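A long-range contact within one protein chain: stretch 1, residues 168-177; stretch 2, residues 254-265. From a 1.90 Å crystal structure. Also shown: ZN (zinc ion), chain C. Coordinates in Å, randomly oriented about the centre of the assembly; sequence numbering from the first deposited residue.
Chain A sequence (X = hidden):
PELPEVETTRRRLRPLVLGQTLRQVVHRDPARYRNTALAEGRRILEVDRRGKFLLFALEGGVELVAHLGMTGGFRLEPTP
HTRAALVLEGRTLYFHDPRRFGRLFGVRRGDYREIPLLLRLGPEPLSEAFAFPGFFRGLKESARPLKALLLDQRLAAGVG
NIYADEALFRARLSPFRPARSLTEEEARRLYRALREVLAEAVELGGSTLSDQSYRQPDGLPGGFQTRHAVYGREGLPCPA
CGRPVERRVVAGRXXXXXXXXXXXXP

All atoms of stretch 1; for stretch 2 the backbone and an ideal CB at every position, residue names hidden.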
# COMPACT_ATOMS: atom_id res chain seq x y z
N LEU A 168 -27.15 -22.68 -23.28
CA LEU A 168 -28.30 -23.54 -23.05
C LEU A 168 -29.16 -23.66 -24.31
O LEU A 168 -29.70 -24.72 -24.60
CB LEU A 168 -29.12 -23.00 -21.88
CG LEU A 168 -28.43 -23.21 -20.52
CD1 LEU A 168 -29.11 -22.37 -19.44
CD2 LEU A 168 -28.48 -24.71 -20.17
N PHE A 169 -29.30 -22.56 -25.04
CA PHE A 169 -30.08 -22.60 -26.27
C PHE A 169 -29.34 -23.42 -27.31
O PHE A 169 -29.93 -24.24 -28.01
CB PHE A 169 -30.31 -21.22 -26.86
CG PHE A 169 -30.96 -21.26 -28.22
CD1 PHE A 169 -32.32 -21.50 -28.34
CD2 PHE A 169 -30.19 -21.15 -29.37
CE1 PHE A 169 -32.91 -21.63 -29.59
CE2 PHE A 169 -30.77 -21.29 -30.63
CZ PHE A 169 -32.13 -21.53 -30.74
N ARG A 170 -28.05 -23.17 -27.44
CA ARG A 170 -27.29 -23.89 -28.44
C ARG A 170 -27.38 -25.39 -28.18
O ARG A 170 -27.48 -26.18 -29.12
CB ARG A 170 -25.84 -23.42 -28.46
CG ARG A 170 -25.09 -24.00 -29.64
CD ARG A 170 -23.77 -23.32 -29.90
NE ARG A 170 -23.94 -21.92 -30.27
CZ ARG A 170 -22.96 -21.17 -30.76
NH1 ARG A 170 -23.17 -19.90 -31.07
NH2 ARG A 170 -21.76 -21.70 -30.94
N ALA A 171 -27.37 -25.78 -26.91
CA ALA A 171 -27.44 -27.18 -26.51
C ALA A 171 -28.88 -27.69 -26.43
O ALA A 171 -29.11 -28.86 -26.14
CB ALA A 171 -26.74 -27.38 -25.17
N ARG A 172 -29.83 -26.81 -26.68
CA ARG A 172 -31.25 -27.15 -26.64
C ARG A 172 -31.66 -27.80 -25.32
O ARG A 172 -32.30 -28.86 -25.29
CB ARG A 172 -31.60 -28.08 -27.81
CG ARG A 172 -31.31 -27.48 -29.19
CD ARG A 172 -32.18 -26.26 -29.47
NE ARG A 172 -32.16 -25.89 -30.88
CZ ARG A 172 -31.18 -25.22 -31.49
NH1 ARG A 172 -30.12 -24.82 -30.81
NH2 ARG A 172 -31.27 -24.96 -32.79
N LEU A 173 -31.31 -27.15 -24.22
CA LEU A 173 -31.63 -27.65 -22.89
C LEU A 173 -32.39 -26.61 -22.06
O LEU A 173 -32.16 -25.41 -22.19
CB LEU A 173 -30.35 -28.05 -22.15
CG LEU A 173 -29.57 -29.23 -22.74
CD1 LEU A 173 -28.27 -29.42 -21.97
CD2 LEU A 173 -30.44 -30.48 -22.67
N SER A 174 -33.29 -27.09 -21.22
CA SER A 174 -34.06 -26.19 -20.38
C SER A 174 -33.19 -25.58 -19.29
O SER A 174 -32.45 -26.28 -18.60
CB SER A 174 -35.21 -26.93 -19.72
OG SER A 174 -35.82 -26.10 -18.75
N PRO A 175 -33.26 -24.25 -19.13
CA PRO A 175 -32.47 -23.57 -18.11
C PRO A 175 -33.01 -23.88 -16.72
O PRO A 175 -32.29 -23.82 -15.73
CB PRO A 175 -32.67 -22.09 -18.45
CG PRO A 175 -33.09 -22.09 -19.89
CD PRO A 175 -33.99 -23.28 -19.97
N PHE A 176 -34.29 -24.25 -16.67
CA PHE A 176 -34.97 -24.49 -15.41
C PHE A 176 -35.03 -25.91 -14.85
O PHE A 176 -35.40 -26.10 -13.69
CB PHE A 176 -36.38 -23.92 -15.52
CG PHE A 176 -36.43 -22.60 -16.23
CD1 PHE A 176 -36.84 -22.53 -17.57
CD2 PHE A 176 -36.02 -21.44 -15.60
CE1 PHE A 176 -36.82 -21.33 -18.26
CE2 PHE A 176 -36.00 -20.22 -16.28
CZ PHE A 176 -36.40 -20.17 -17.61
N ARG A 177 -34.66 -26.91 -15.64
CA ARG A 177 -34.70 -28.28 -15.16
C ARG A 177 -33.58 -28.54 -14.16
O ARG A 177 -32.53 -27.90 -14.20
CB ARG A 177 -34.58 -29.26 -16.32
CG ARG A 177 -33.26 -29.20 -17.06
CD ARG A 177 -33.25 -30.09 -18.28
NE ARG A 177 -33.15 -31.51 -17.95
CZ ARG A 177 -33.01 -32.48 -18.85
NH1 ARG A 177 -32.92 -33.74 -18.46
NH2 ARG A 177 -32.96 -32.18 -20.15
N UNK A 254 -33.50 -12.59 -14.93
CA UNK A 254 -34.09 -12.96 -16.20
C UNK A 254 -33.32 -14.08 -16.86
O UNK A 254 -32.11 -14.21 -16.68
CB UNK A 254 -34.16 -11.75 -17.13
N UNK A 255 -34.03 -14.90 -17.63
CA UNK A 255 -33.42 -16.01 -18.35
C UNK A 255 -34.16 -16.15 -19.67
O UNK A 255 -35.37 -16.41 -19.69
CB UNK A 255 -33.47 -17.31 -17.54
N UNK A 256 -33.44 -15.95 -20.78
CA UNK A 256 -34.04 -16.05 -22.11
C UNK A 256 -33.94 -17.47 -22.64
O UNK A 256 -32.92 -18.13 -22.45
CB UNK A 256 -33.37 -15.08 -23.08
N UNK A 257 -34.99 -17.92 -23.32
CA UNK A 257 -35.01 -19.28 -23.85
C UNK A 257 -36.21 -19.49 -24.77
O UNK A 257 -37.17 -18.72 -24.74
CB UNK A 257 -35.04 -20.30 -22.71
N UNK A 258 -36.14 -20.53 -25.60
CA UNK A 258 -37.23 -20.88 -26.49
C UNK A 258 -37.89 -22.08 -25.82
O UNK A 258 -37.25 -23.13 -25.66
CB UNK A 258 -36.76 -21.18 -27.91
N UNK A 259 -39.15 -21.93 -25.40
CA UNK A 259 -39.86 -23.03 -24.74
C UNK A 259 -39.86 -24.31 -25.58
O UNK A 259 -39.52 -25.39 -25.09
CB UNK A 259 -41.30 -22.61 -24.44
N UNK A 260 -40.24 -24.18 -26.84
CA UNK A 260 -40.28 -25.35 -27.71
C UNK A 260 -38.92 -26.00 -27.93
O UNK A 260 -38.74 -27.17 -27.63
CB UNK A 260 -40.87 -24.96 -29.06
N UNK A 261 -37.96 -25.23 -28.43
CA UNK A 261 -36.63 -25.76 -28.70
C UNK A 261 -35.83 -26.21 -27.48
O UNK A 261 -34.91 -27.02 -27.61
CB UNK A 261 -35.82 -24.70 -29.45
N UNK A 262 -36.18 -25.70 -26.30
CA UNK A 262 -35.44 -26.07 -25.10
C UNK A 262 -36.20 -26.91 -24.07
O UNK A 262 -35.95 -26.82 -22.87
CB UNK A 262 -34.95 -24.79 -24.42
N UNK A 263 -37.13 -27.73 -24.56
CA UNK A 263 -37.88 -28.62 -23.70
C UNK A 263 -38.73 -28.01 -22.60
O UNK A 263 -38.82 -28.57 -21.51
CB UNK A 263 -36.89 -29.59 -23.05
N UNK A 264 -39.37 -26.89 -22.89
CA UNK A 264 -40.24 -26.23 -21.93
C UNK A 264 -41.59 -25.95 -22.60
O UNK A 264 -42.11 -26.80 -23.31
CB UNK A 264 -39.60 -24.94 -21.41
N UNK A 265 -42.14 -24.76 -22.37
CA UNK A 265 -43.41 -24.41 -22.97
C UNK A 265 -44.60 -25.11 -22.33
O UNK A 265 -44.82 -26.29 -22.59
CB UNK A 265 -43.37 -24.73 -24.47
ZN ZN C . -37.29 -22.40 -31.09

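Position 254 has nothing of stretch 1 within 5.5 Å of its ideal CB, so stretch 1 leaves the choice open; the deposited residue is Gly254. At 255, CA-to-CB points toward stretch 1 and the ideal CB lies 4.1 Å from Phe176 CE2 and 4.9 Å from Pro175 CB. A small or medium apolar or beta-branched residue would suit, the extended backbone (-145/117) agreeing with the latter. It is Thr255, whose CG2 meets Pro175 CB at 3.6 Å and Phe176 CZ at 3.8 Å.

Position 256 points away, unconstrained by stretch 1; it is His256. Position 257 turns back toward it, as strand alternation predicts, with its ideal CB 3.9 Å from Pro175 CG and 4.9 Å from Phe176 CE1. Leucine, methionine or an aromatic would fit. Phe257, with chi1 p, offers a ring face to the edge of Phe176: the centroids are 4.8 Å apart, the planes lie at 80°, and Phe176 CE1 approaches Phe257 CE2 to 3.4 Å.

At 258 the ideal CB is 4.2 Å from Phe169 CE1, favouring a compact side chain, while the zinc ion nearby suggests a ligand, cysteine or histidine. Cys258 binds ZN through SG at 2.3 Å, its CB resting at the Phe169 ring edge.

Position 259 points away and 260 is out of reach; a phi of -55° at 259 permits proline. They are Pro259 and Thr260, the latter opening a type I turn that ends at 263. Position 261 again faces both stretch 1 and zinc, its ideal CB 4.0 Å from Arg172 CD and 4.2 Å from Phe169 CE1. Cysteine fits, and Cys261 SG binds ZN at 2.3 Å.

At 262 the ideal CB points sideways, 3.6 Å from Leu173 O, an acceptor that invites a donor; glutamine, asparagine or a longer polar chain is plausible. Gln262 extends (chi1 m, chi2 t), so its end comes nearer: NE2 gives Leu173 O a weak hydrogen bond (3.0 Å, 134°), while OE1 accepts from Cys258 N at 2.7 Å. One amide thus ties the zinc-binding loop to stretch 1.

Position 263 has phi/psi 60/38, which by itself favours glycine, and it is Gly263. At 264 the ideal CB points toward Ser174 OG (4.8 Å) and Phe176 CD1 (5.3 Å), so a polar or mixed chain would suit. Glu264 places CD 3.0 Å from Ser174 OG and OE2 3.4 Å from Phe176 CD1, at the ring edge. Position 265, out of reach with phi 74°, also favours glycine: Gly265.

Stretch 2 (254-265) GTHFCPTCQGEG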
# COMPACT_ATOMS: atom_id res chain seq x y z
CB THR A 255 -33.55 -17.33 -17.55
OG1 THR A 255 -32.78 -17.23 -16.34
CG2 THR A 255 -33.05 -18.51 -18.37
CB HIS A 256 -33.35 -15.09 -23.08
CG HIS A 256 -33.38 -13.66 -22.65
ND1 HIS A 256 -32.65 -13.18 -21.58
CD2 HIS A 256 -34.04 -12.59 -23.16
CE1 HIS A 256 -32.86 -11.89 -21.45
NE2 HIS A 256 -33.70 -11.50 -22.39
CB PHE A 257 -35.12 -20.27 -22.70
CG PHE A 257 -36.47 -20.24 -22.02
CD1 PHE A 257 -37.41 -21.23 -22.28
CD2 PHE A 257 -36.81 -19.19 -21.17
CE1 PHE A 257 -38.68 -21.17 -21.69
CE2 PHE A 257 -38.07 -19.12 -20.59
CZ PHE A 257 -39.01 -20.11 -20.85
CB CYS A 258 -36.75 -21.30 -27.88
SG CYS A 258 -38.08 -21.97 -28.93
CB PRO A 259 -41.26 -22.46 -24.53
CG PRO A 259 -41.00 -20.98 -24.37
CD PRO A 259 -40.00 -20.73 -25.47
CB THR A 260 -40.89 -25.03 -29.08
OG1 THR A 260 -42.22 -24.52 -28.91
CG2 THR A 260 -40.95 -26.29 -29.94
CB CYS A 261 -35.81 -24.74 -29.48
SG CYS A 261 -36.38 -24.49 -31.16
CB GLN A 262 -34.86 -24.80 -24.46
CG GLN A 262 -33.77 -24.18 -25.32
CD GLN A 262 -33.24 -22.86 -24.78
OE1 GLN A 262 -33.78 -21.79 -25.07
NE2 GLN A 262 -32.19 -22.94 -23.97
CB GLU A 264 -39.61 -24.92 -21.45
CG GLU A 264 -38.42 -25.08 -20.50
CD GLU A 264 -38.79 -25.82 -19.21
OE1 GLU A 264 -38.86 -27.06 -19.23
OE2 GLU A 264 -39.00 -25.15 -18.18
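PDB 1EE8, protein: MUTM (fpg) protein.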